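Local atomic coordinates of serine--tRNA ligase, cytoplasmic (Candida albicans, PDB entry 3QO8), a protein that catalyses the ATP-dependent activation of serine to seryl-adenylate and its transfer to the acceptor end of tRNA(Ser). Residues E126-W131 against K350-E355; D317-C322 against H399-T404. All blocks are in the same frame, centred on the assembly; numbering follows the deposited sequence.

Interaction 1: E126-W131 against K350-E355; sequences ELVRTW and KKYDLE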
ATOM      1  N   GLU A 126      33.256  -3.902   9.399  1.00 31.46           N
ATOM      2  CA  GLU A 126      33.811  -3.557  10.698  1.00 30.53           C
ATOM      3  C   GLU A 126      32.854  -4.001  11.797  1.00 28.06           C
ATOM      4  O   GLU A 126      31.650  -3.754  11.721  1.00 26.31           O
ATOM      5  CB  GLU A 126      34.043  -2.047  10.776  1.00 32.57           C
ATOM      6  CG  GLU A 126      34.390  -1.540  12.159  1.00 42.41           C
ATOM      7  CD  GLU A 126      34.490  -0.029  12.211  1.00 58.76           C
ATOM      8  OE1 GLU A 126      34.273   0.611  11.155  1.00 67.29           O
ATOM      9  OE2 GLU A 126      34.778   0.513  13.305  1.00 56.41           O
ATOM     10  N   LEU A 127      33.375  -4.672  12.815  1.00 26.51           N
ATOM     11  CA  LEU A 127      32.546  -5.035  13.955  1.00 28.40           C
ATOM     12  C   LEU A 127      32.608  -3.882  14.932  1.00 29.15           C
ATOM     13  O   LEU A 127      33.600  -3.703  15.632  1.00 29.92           O
ATOM     14  CB  LEU A 127      33.014  -6.339  14.614  1.00 30.84           C
ATOM     15  CG  LEU A 127      32.208  -6.745  15.857  1.00 31.79           C
ATOM     16  CD1 LEU A 127      30.721  -6.979  15.523  1.00 32.26           C
ATOM     17  CD2 LEU A 127      32.801  -7.972  16.551  1.00 37.04           C
ATOM     18  N   VAL A 128      31.556  -3.070  14.937  1.00 23.52           N
ATOM     19  CA  VAL A 128      31.548  -1.815  15.685  1.00 29.43           C
ATOM     20  C   VAL A 128      31.223  -2.034  17.162  1.00 31.76           C
ATOM     21  O   VAL A 128      31.958  -1.592  18.038  1.00 37.76           O
ATOM     22  CB  VAL A 128      30.554  -0.794  15.065  1.00 30.63           C
ATOM     23  CG1 VAL A 128      30.461   0.464  15.919  1.00 30.21           C
ATOM     24  CG2 VAL A 128      30.975  -0.449  13.645  1.00 28.84           C
ATOM     25  N   ARG A 129      30.128  -2.733  17.430  1.00 30.12           N
ATOM     26  CA  ARG A 129      29.679  -2.950  18.798  1.00 32.32           C
ATOM     27  C   ARG A 129      28.873  -4.225  18.857  1.00 32.39           C
ATOM     28  O   ARG A 129      28.270  -4.634  17.862  1.00 22.68           O
ATOM     29  CB  ARG A 129      28.793  -1.787  19.267  1.00 37.66           C
ATOM     30  CG  ARG A 129      29.544  -0.582  19.790  1.00 47.36           C
ATOM     31  CD  ARG A 129      28.590   0.495  20.316  1.00 42.97           C
ATOM     32  NE  ARG A 129      27.734   1.050  19.271  1.00 43.47           N
ATOM     33  CZ  ARG A 129      28.112   2.010  18.432  1.00 39.88           C
ATOM     34  NH1 ARG A 129      29.339   2.513  18.506  1.00 37.12           N
ATOM     35  NH2 ARG A 129      27.270   2.464  17.515  1.00 34.58           N
ATOM     36  N   THR A 130      28.851  -4.846  20.029  1.00 26.30           N
ATOM     37  CA  THR A 130      27.993  -5.995  20.270  1.00 29.63           C
ATOM     38  C   THR A 130      27.203  -5.728  21.544  1.00 30.46           C
ATOM     39  O   THR A 130      27.678  -5.031  22.436  1.00 32.10           O
ATOM     40  CB  THR A 130      28.816  -7.296  20.434  1.00 36.49           C
ATOM     41  OG1 THR A 130      29.637  -7.492  19.278  1.00 35.83           O
ATOM     42  CG2 THR A 130      27.896  -8.485  20.573  1.00 36.69           C
ATOM     43  N   TRP A 131      25.996  -6.268  21.631  1.00 26.64           N
ATOM     44  CA  TRP A 131      25.198  -6.119  22.843  1.00 27.66           C
ATOM     45  C   TRP A 131      24.393  -7.380  23.113  1.00 28.43           C
ATOM     46  O   TRP A 131      23.820  -7.960  22.197  1.00 28.52           O
ATOM     47  CB  TRP A 131      24.249  -4.914  22.746  1.00 24.74           C
ATOM     48  CG  TRP A 131      23.468  -4.685  24.018  1.00 26.30           C
ATOM     49  CD1 TRP A 131      23.891  -4.000  25.129  1.00 28.48           C
ATOM     50  CD2 TRP A 131      22.147  -5.156  24.318  1.00 24.68           C
ATOM     51  NE1 TRP A 131      22.907  -4.007  26.091  1.00 27.03           N
ATOM     52  CE2 TRP A 131      21.826  -4.703  25.618  1.00 25.23           C
ATOM     53  CE3 TRP A 131      21.193  -5.895  23.605  1.00 29.48           C
ATOM     54  CZ2 TRP A 131      20.605  -4.989  26.227  1.00 25.29           C
ATOM     55  CZ3 TRP A 131      19.974  -6.164  24.205  1.00 21.67           C
ATOM     56  CH2 TRP A 131      19.694  -5.721  25.507  1.00 20.78           C
ATOM     57  N   LYS A 350      28.511   6.697   4.291  1.00 21.83           N
ATOM     58  CA  LYS A 350      28.841   5.761   5.369  1.00 23.13           C
ATOM     59  C   LYS A 350      27.570   5.053   5.791  1.00 22.95           C
ATOM     60  O   LYS A 350      26.511   5.688   5.867  1.00 20.11           O
ATOM     61  CB  LYS A 350      29.415   6.521   6.567  1.00 24.50           C
ATOM     62  CG  LYS A 350      29.872   5.636   7.730  1.00 29.47           C
ATOM     63  CD  LYS A 350      30.407   6.478   8.876  1.00 37.04           C
ATOM     64  CE  LYS A 350      30.908   5.609  10.029  1.00 46.18           C
ATOM     65  NZ  LYS A 350      32.115   4.785   9.687  1.00 46.57           N
ATOM     66  N   LYS A 351      27.662   3.758   6.087  1.00 21.78           N
ATOM     67  CA  LYS A 351      26.497   3.006   6.537  1.00 22.31           C
ATOM     68  C   LYS A 351      26.829   2.012   7.655  1.00 21.74           C
ATOM     69  O   LYS A 351      27.835   1.305   7.588  1.00 22.58           O
ATOM     70  CB  LYS A 351      25.874   2.263   5.361  1.00 21.76           C
ATOM     71  CG  LYS A 351      24.605   1.505   5.704  1.00 25.24           C
ATOM     72  CD  LYS A 351      23.906   1.077   4.439  1.00 31.06           C
ATOM     73  CE  LYS A 351      24.135  -0.386   4.171  1.00 30.00           C
ATOM     74  NZ  LYS A 351      23.619  -0.765   2.836  1.00 47.51           N
ATOM     75  N   TYR A 352      25.984   1.977   8.682  1.00 19.80           N
ATOM     76  CA  TYR A 352      26.059   0.967   9.741  1.00 21.78           C
ATOM     77  C   TYR A 352      24.815   0.126   9.655  1.00 27.01           C
ATOM     78  O   TYR A 352      23.723   0.665   9.490  1.00 24.01           O
ATOM     79  CB  TYR A 352      26.053   1.601  11.133  1.00 17.47           C
ATOM     80  CG  TYR A 352      27.381   2.092  11.671  1.00 24.91           C
ATOM     81  CD1 TYR A 352      28.533   2.082  10.897  1.00 22.77           C
ATOM     82  CD2 TYR A 352      27.474   2.570  12.974  1.00 23.99           C
ATOM     83  CE1 TYR A 352      29.731   2.544  11.409  1.00 27.85           C
ATOM     84  CE2 TYR A 352      28.657   3.032  13.486  1.00 27.37           C
ATOM     85  CZ  TYR A 352      29.783   3.016  12.708  1.00 29.85           C
ATOM     86  OH  TYR A 352      30.958   3.480  13.248  1.00 38.22           O
ATOM     87  N   ASP A 353      24.956  -1.186   9.805  1.00 20.73           N
ATOM     88  CA  ASP A 353      23.784  -2.033   9.943  1.00 20.40           C
ATOM     89  C   ASP A 353      23.726  -2.543  11.380  1.00 27.19           C
ATOM     90  O   ASP A 353      24.763  -2.813  12.004  1.00 23.50           O
ATOM     91  CB  ASP A 353      23.842  -3.231   8.986  1.00 16.97           C
ATOM     92  CG  ASP A 353      23.488  -2.866   7.549  1.00 25.28           C
ATOM     93  OD1 ASP A 353      23.316  -1.662   7.238  1.00 21.82           O
ATOM     94  OD2 ASP A 353      23.402  -3.796   6.721  1.00 26.43           O
ATOM     95  N   LEU A 354      22.518  -2.643  11.918  1.00 18.67           N
ATOM     96  CA  LEU A 354      22.316  -3.359  13.162  1.00 15.81           C
ATOM     97  C   LEU A 354      21.759  -4.702  12.725  1.00 19.56           C
ATOM     98  O   LEU A 354      20.767  -4.772  11.998  1.00 17.31           O
ATOM     99  CB  LEU A 354      21.351  -2.623  14.106  1.00 15.70           C
ATOM    100  CG  LEU A 354      21.139  -3.268  15.487  1.00 18.46           C
ATOM    101  CD1 LEU A 354      20.860  -2.225  16.560  1.00 21.75           C
ATOM    102  CD2 LEU A 354      20.036  -4.316  15.458  1.00 15.23           C
ATOM    103  N   GLU A 355      22.440  -5.760  13.133  1.00 18.79           N
ATOM    104  CA  GLU A 355      22.050  -7.125  12.817  1.00 20.27           C
ATOM    105  C   GLU A 355      21.742  -7.827  14.127  1.00 18.10           C
ATOM    106  O   GLU A 355      22.593  -7.897  15.021  1.00 18.57           O
ATOM    107  CB  GLU A 355      23.193  -7.853  12.093  1.00 18.48           C
ATOM    108  CG  GLU A 355      23.757  -7.117  10.865  1.00 16.69           C
ATOM    109  CD  GLU A 355      24.910  -7.888  10.233  1.00 31.25           C
ATOM    110  OE1 GLU A 355      25.643  -8.569  10.980  1.00 27.33           O
ATOM    111  OE2 GLU A 355      25.070  -7.835   9.000  1.00 29.63           O
TER
HETATM  112  O   HOH W   1      33.372   3.121  11.725  1.00 39.11           O
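The isopropyl group of V128 sits over one face of the Y352 ring, the two side chains crossing at about a right angle. V128 CG2 is 4.1 Å from the ring centroid and 24° off the normal, a CH-pi contact displaced toward the rim; its nearest ring atom is Y352 CZ at 3.8 Å. The second methyl, V128 CG1, reaches Y352 CE2 (4.0 Å). A chi1 of 175° puts CG1 anti to the backbone N and CG2 anti to the carbonyl carbon, so CG2 lies over the ring and CG1 at its margin. CG1 also backs onto one face of the R129 guanidinium, whose NH2 comes obliquely to Y352 CE2 at 4.3 Å; the firm partner of that nitrogen is E324, in a salt bridge. At the tyrosine hydroxyl, one water lies in the ring plane and gathers three polar groups: it donates to E126 OE1 (2.7 Å), accepts from K350 NZ (2.9 Å), and is hydrogen-bonded to Y352 OH (2.9 Å). S115 gives K350 NZ a second bond, while F316 meets the Y352 ring edge-to-face. Strands 126-131 and 350-358 do not pair: each is antiparallel to strand 334-338, which runs between them. V128 and R129 both face V336 in a classic beta bulge. Strand 126-131 is the edge of the catalytic sheet within this chain; its last residue, W131, touches a bound SSA molecule, but V128 and Y352 are structural packing outside that pocket. The contact joins an aliphatic-aromatic patch to a water-bridged pair of opposite charges. E126 OE1 and K350 NZ stay 4.9 Å apart, so their attraction is probably relayed and softened by the water.

Interaction 2: D317-C322 against H399-T404; sequences DRMIGC and HCLNST. With SSA (5'-O-(N-(L-seryl)-sulfamoyl)adenosine), chain B.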
ATOM      1  N   ASP A 317      25.714   9.194  14.623  1.00 21.77           N
ATOM      2  CA  ASP A 317      25.930   8.443  15.866  1.00 23.32           C
ATOM      3  C   ASP A 317      24.666   8.438  16.736  1.00 27.43           C
ATOM      4  O   ASP A 317      24.302   7.414  17.330  1.00 25.26           O
ATOM      5  CB  ASP A 317      27.118   8.996  16.656  1.00 27.79           C
ATOM      6  CG  ASP A 317      28.454   8.672  16.009  1.00 40.09           C
ATOM      7  OD1 ASP A 317      28.541   7.683  15.254  1.00 35.78           O
ATOM      8  OD2 ASP A 317      29.424   9.409  16.263  1.00 48.25           O
ATOM      9  N   ARG A 318      23.991   9.579  16.799  1.00 27.11           N
ATOM     10  CA  ARG A 318      22.747   9.712  17.548  0.51 25.74           C
ATOM     11  C   ARG A 318      21.673   8.760  17.010  1.00 23.46           C
ATOM     12  O   ARG A 318      20.933   8.134  17.769  1.00 23.64           O
ATOM     13  CB  ARG A 318      22.270  11.159  17.454  0.51 31.48           C
ATOM     14  CG  ARG A 318      21.245  11.578  18.485  0.51 35.21           C
ATOM     15  CD  ARG A 318      21.184  13.103  18.588  0.51 35.29           C
ATOM     16  NE  ARG A 318      22.394  13.658  19.191  0.51 33.72           N
ATOM     17  CZ  ARG A 318      23.156  14.601  18.642  0.51 35.21           C
ATOM     18  NH1 ARG A 318      22.852  15.120  17.458  0.51 26.07           N
ATOM     19  NH2 ARG A 318      24.234  15.028  19.285  0.51 34.76           N
ATOM     20  N   MET A 319      21.587   8.667  15.687  1.00 22.42           N
ATOM     21  CA  MET A 319      20.551   7.856  15.053  1.00 19.88           C
ATOM     22  C   MET A 319      20.764   6.348  15.234  1.00 21.48           C
ATOM     23  O   MET A 319      19.813   5.620  15.534  1.00 19.26           O
ATOM     24  CB  MET A 319      20.423   8.199  13.565  1.00 19.20           C
ATOM     25  CG  MET A 319      19.931   9.621  13.325  1.00 22.90           C
ATOM     26  SD  MET A 319      20.133  10.146  11.621  1.00 19.29           S
ATOM     27  CE  MET A 319      18.926   9.096  10.791  1.00 18.59           C
ATOM     28  N   ILE A 320      21.991   5.868  15.046  1.00 21.53           N
ATOM     29  CA  ILE A 320      22.229   4.437  15.262  1.00 20.15           C
ATOM     30  C   ILE A 320      22.045   4.154  16.752  1.00 18.43           C
ATOM     31  O   ILE A 320      21.556   3.090  17.141  1.00 20.78           O
ATOM     32  CB  ILE A 320      23.616   3.953  14.724  1.00 22.46           C
ATOM     33  CG1 ILE A 320      23.716   2.419  14.797  1.00 22.16           C
ATOM     34  CG2 ILE A 320      24.770   4.637  15.455  1.00 20.21           C
ATOM     35  CD1 ILE A 320      22.679   1.729  13.881  1.00 21.42           C
ATOM     36  N   GLY A 321      22.397   5.131  17.582  1.00 22.07           N
ATOM     37  CA  GLY A 321      22.217   4.997  19.020  1.00 25.54           C
ATOM     38  C   GLY A 321      20.738   4.849  19.367  1.00 21.01           C
ATOM     39  O   GLY A 321      20.354   4.038  20.221  1.00 20.06           O
ATOM     40  N   CYS A 322      19.901   5.636  18.707  1.00 17.19           N
ATOM     41  CA  CYS A 322      18.448   5.517  18.883  1.00 20.49           C
ATOM     42  C   CYS A 322      17.946   4.111  18.545  1.00 19.56           C
ATOM     43  O   CYS A 322      17.131   3.543  19.269  1.00 20.23           O
ATOM     44  CB  CYS A 322      17.682   6.544  18.024  1.00 25.69           C
ATOM     45  SG  CYS A 322      17.585   8.194  18.743  1.00 38.45           S
ATOM     46  N   HIS A 399      22.411  18.194   5.046  1.00 22.33           N
ATOM     47  CA  HIS A 399      22.744  16.788   4.911  1.00 22.07           C
ATOM     48  C   HIS A 399      21.514  15.986   5.284  1.00 21.17           C
ATOM     49  O   HIS A 399      20.764  16.390   6.175  1.00 20.23           O
ATOM     50  CB  HIS A 399      23.918  16.408   5.818  1.00 25.27           C
ATOM     51  CG  HIS A 399      25.252  16.809   5.272  1.00 30.10           C
ATOM     52  ND1 HIS A 399      26.440  16.406   5.841  1.00 26.84           N
ATOM     53  CD2 HIS A 399      25.587  17.573   4.205  1.00 31.03           C
ATOM     54  CE1 HIS A 399      27.449  16.905   5.152  1.00 30.32           C
ATOM     55  NE2 HIS A 399      26.960  17.616   4.154  1.00 27.16           N
ATOM     56  N   CYS A 400      21.306  14.874   4.582  1.00 21.17           N
ATOM     57  CA  CYS A 400      20.231  13.938   4.883  1.00 19.69           C
ATOM     58  C   CYS A 400      20.792  12.623   5.392  1.00 22.48           C
ATOM     59  O   CYS A 400      21.757  12.087   4.849  1.00 22.09           O
ATOM     60  CB  CYS A 400      19.374  13.667   3.653  1.00 16.96           C
ATOM     61  SG  CYS A 400      18.764  15.222   2.926  1.00 32.16           S
ATOM     62  N   LEU A 401      20.155  12.114   6.434  1.00 16.94           N
ATOM     63  CA  LEU A 401      20.494  10.817   6.987  1.00 15.78           C
ATOM     64  C   LEU A 401      19.213  10.035   7.113  1.00 18.46           C
ATOM     65  O   LEU A 401      18.138  10.615   7.303  1.00 21.83           O
ATOM     66  CB  LEU A 401      21.109  10.983   8.371  1.00 17.63           C
ATOM     67  CG  LEU A 401      22.370  11.846   8.481  1.00 21.13           C
ATOM     68  CD1 LEU A 401      22.012  13.240   8.974  1.00 16.82           C
ATOM     69  CD2 LEU A 401      23.359  11.178   9.447  1.00 19.11           C
ATOM     70  N   ASN A 402      19.314   8.717   7.006  1.00 16.78           N
ATOM     71  CA  ASN A 402      18.158   7.877   7.228  1.00 16.44           C
ATOM     72  C   ASN A 402      18.595   6.628   7.961  1.00 18.59           C
ATOM     73  O   ASN A 402      19.721   6.147   7.769  1.00 19.43           O
ATOM     74  CB  ASN A 402      17.462   7.532   5.906  1.00 15.59           C
ATOM     75  CG  ASN A 402      18.280   6.582   5.038  1.00 22.45           C
ATOM     76  OD1 ASN A 402      18.185   5.352   5.172  1.00 18.23           O
ATOM     77  ND2 ASN A 402      19.080   7.145   4.133  1.00 18.90           N
ATOM     78  N   SER A 403      17.724   6.125   8.828  1.00 17.85           N
ATOM     79  CA  SER A 403      18.006   4.881   9.528  1.00 15.29           C
ATOM     80  C   SER A 403      16.718   4.143   9.844  1.00 20.60           C
ATOM     81  O   SER A 403      15.751   4.736  10.317  1.00 18.42           O
ATOM     82  CB  SER A 403      18.803   5.139  10.811  1.00 19.81           C
ATOM     83  OG  SER A 403      18.929   3.949  11.585  1.00 17.80           O
ATOM     84  N   THR A 404      16.700   2.844   9.581  1.00 18.30           N
ATOM     85  CA  THR A 404      15.593   2.040  10.050  1.00 17.99           C
ATOM     86  C   THR A 404      15.456   2.242  11.557  1.00 21.77           C
ATOM     87  O   THR A 404      16.455   2.280  12.263  1.00 19.22           O
ATOM     88  CB  THR A 404      15.862   0.553   9.818  1.00 16.15           C
ATOM     89  OG1 THR A 404      16.356   0.355   8.487  1.00 15.86           O
ATOM     90  CG2 THR A 404      14.592  -0.260  10.049  1.00 12.18           C
TER
HETATM   91  N10 SSA B 486      15.476   3.782   4.273  1.00 14.59           N
HETATM   92  CA  SSA B 486      16.526   2.818   4.597  1.00 22.33           C
HETATM   93  CB  SSA B 486      16.663   2.682   6.113  1.00 20.82           C
HETATM   94  OG  SSA B 486      15.515   2.009   6.665  1.00 20.31           O
HETATM   95  C9  SSA B 486      16.216   1.481   3.986  1.00 23.30           C
HETATM   96  O9  SSA B 486      15.154   1.268   3.413  1.00 18.85           O
HETATM   97  N8  SSA B 486      17.157   0.550   4.112  1.00 16.25           N
HETATM   98  S1  SSA B 486      16.897  -1.001   3.805  1.00 20.78           S
HETATM   99  O1S SSA B 486      16.722  -1.279   2.408  1.00 18.88           O
HETATM  100  O2S SSA B 486      17.997  -1.749   4.317  1.00 19.97           O
HETATM  101  O5' SSA B 486      15.646  -1.473   4.572  1.00 18.15           O
HETATM  102  C5' SSA B 486      15.514  -1.247   5.964  1.00 15.62           C
HETATM  103  C4' SSA B 486      15.067  -2.543   6.648  1.00 18.17           C
HETATM  104  O4' SSA B 486      13.817  -3.038   6.154  1.00 18.07           O
HETATM  105  C3' SSA B 486      16.023  -3.699   6.452  1.00 17.98           C
HETATM  106  O3' SSA B 486      17.152  -3.554   7.327  1.00 17.45           O
HETATM  107  C2' SSA B 486      15.125  -4.879   6.803  1.00 19.10           C
HETATM  108  O2' SSA B 486      15.003  -5.009   8.233  1.00 18.77           O
HETATM  109  C1' SSA B 486      13.762  -4.455   6.255  1.00 15.27           C
HETATM  110  N9  SSA B 486      13.545  -5.037   4.914  1.00 18.06           N
HETATM  111  C8  SSA B 486      14.191  -4.721   3.781  1.00 17.51           C
HETATM  112  N7  SSA B 486      13.708  -5.489   2.780  1.00 17.60           N
HETATM  113  C5  SSA B 486      12.752  -6.277   3.305  1.00 20.02           C
HETATM  114  C6  SSA B 486      11.916  -7.238   2.770  1.00 18.94           C
HETATM  115  N6  SSA B 486      12.004  -7.526   1.453  1.00 15.67           N
HETATM  116  N1  SSA B 486      11.031  -7.871   3.575  1.00 15.97           N
HETATM  117  C2  SSA B 486      10.961  -7.573   4.878  1.00 19.65           C
HETATM  118  N3  SSA B 486      11.751  -6.637   5.420  1.00 16.94           N
HETATM  119  C4  SSA B 486      12.658  -5.993   4.652  1.00 16.74           C
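The flat peptide group joining N402 to S403 has the methyl of M319 over one face: M319 CE stands 3.8 Å from N402 C and equally far from S403 N. The N402 amide belongs to the opposite side of the strand; its OD1 approaches CA of the seryl-adenylate analogue SSA at 3.1 Å. The bend of M319 at its last torsion (chi3 69°) turns CE onto the backbone, 4.0 Å from S403 CB, while SD lies 3.5 Å from L401 CB. This helix-to-sheet packing is apolar and buried. With OG anti to its backbone N, the S403 hydroxyl donates to T404 O (3.1 Å) from above the carbonyl plane, and S323 bonds to the same oxygen. T404 OG1 donates a short bond to the serine hydroxyl of the ligand, SSA OG (2.6 Å), and accepts one from the backbone N of S369, a magnesium-site residue, which probably fixes its direction. Helix 312-329 thus lies on one side of strand 399-404 and the serine pocket of this class II core on the other. The strand runs between 297-307 and 363-372, antiparallel to both, and the helix segment is nearly parallel to it (12°).

Overall arrangement
Interaction 2 is wholly buried in the catalytic core, whereas interaction 1 is a surface contact toward the margin of the same mixed sheet; their centres lie about 13 Å apart. Helix 312-329 serves both: M319 points to strand 399-404 of interaction 2, and its neighbour I320 packs against R129 and Y352 of interaction 1. Across the sheet, strand 363-372 lies between 350-358 and 399-404, linking the two sites. The chemistry follows the position. At the margin, an aromatic face, a bulged strand and water-mediated charges meet; inside, a thioether fills the helix-sheet interface while the strand's other side presents polar groups to the bound ligand.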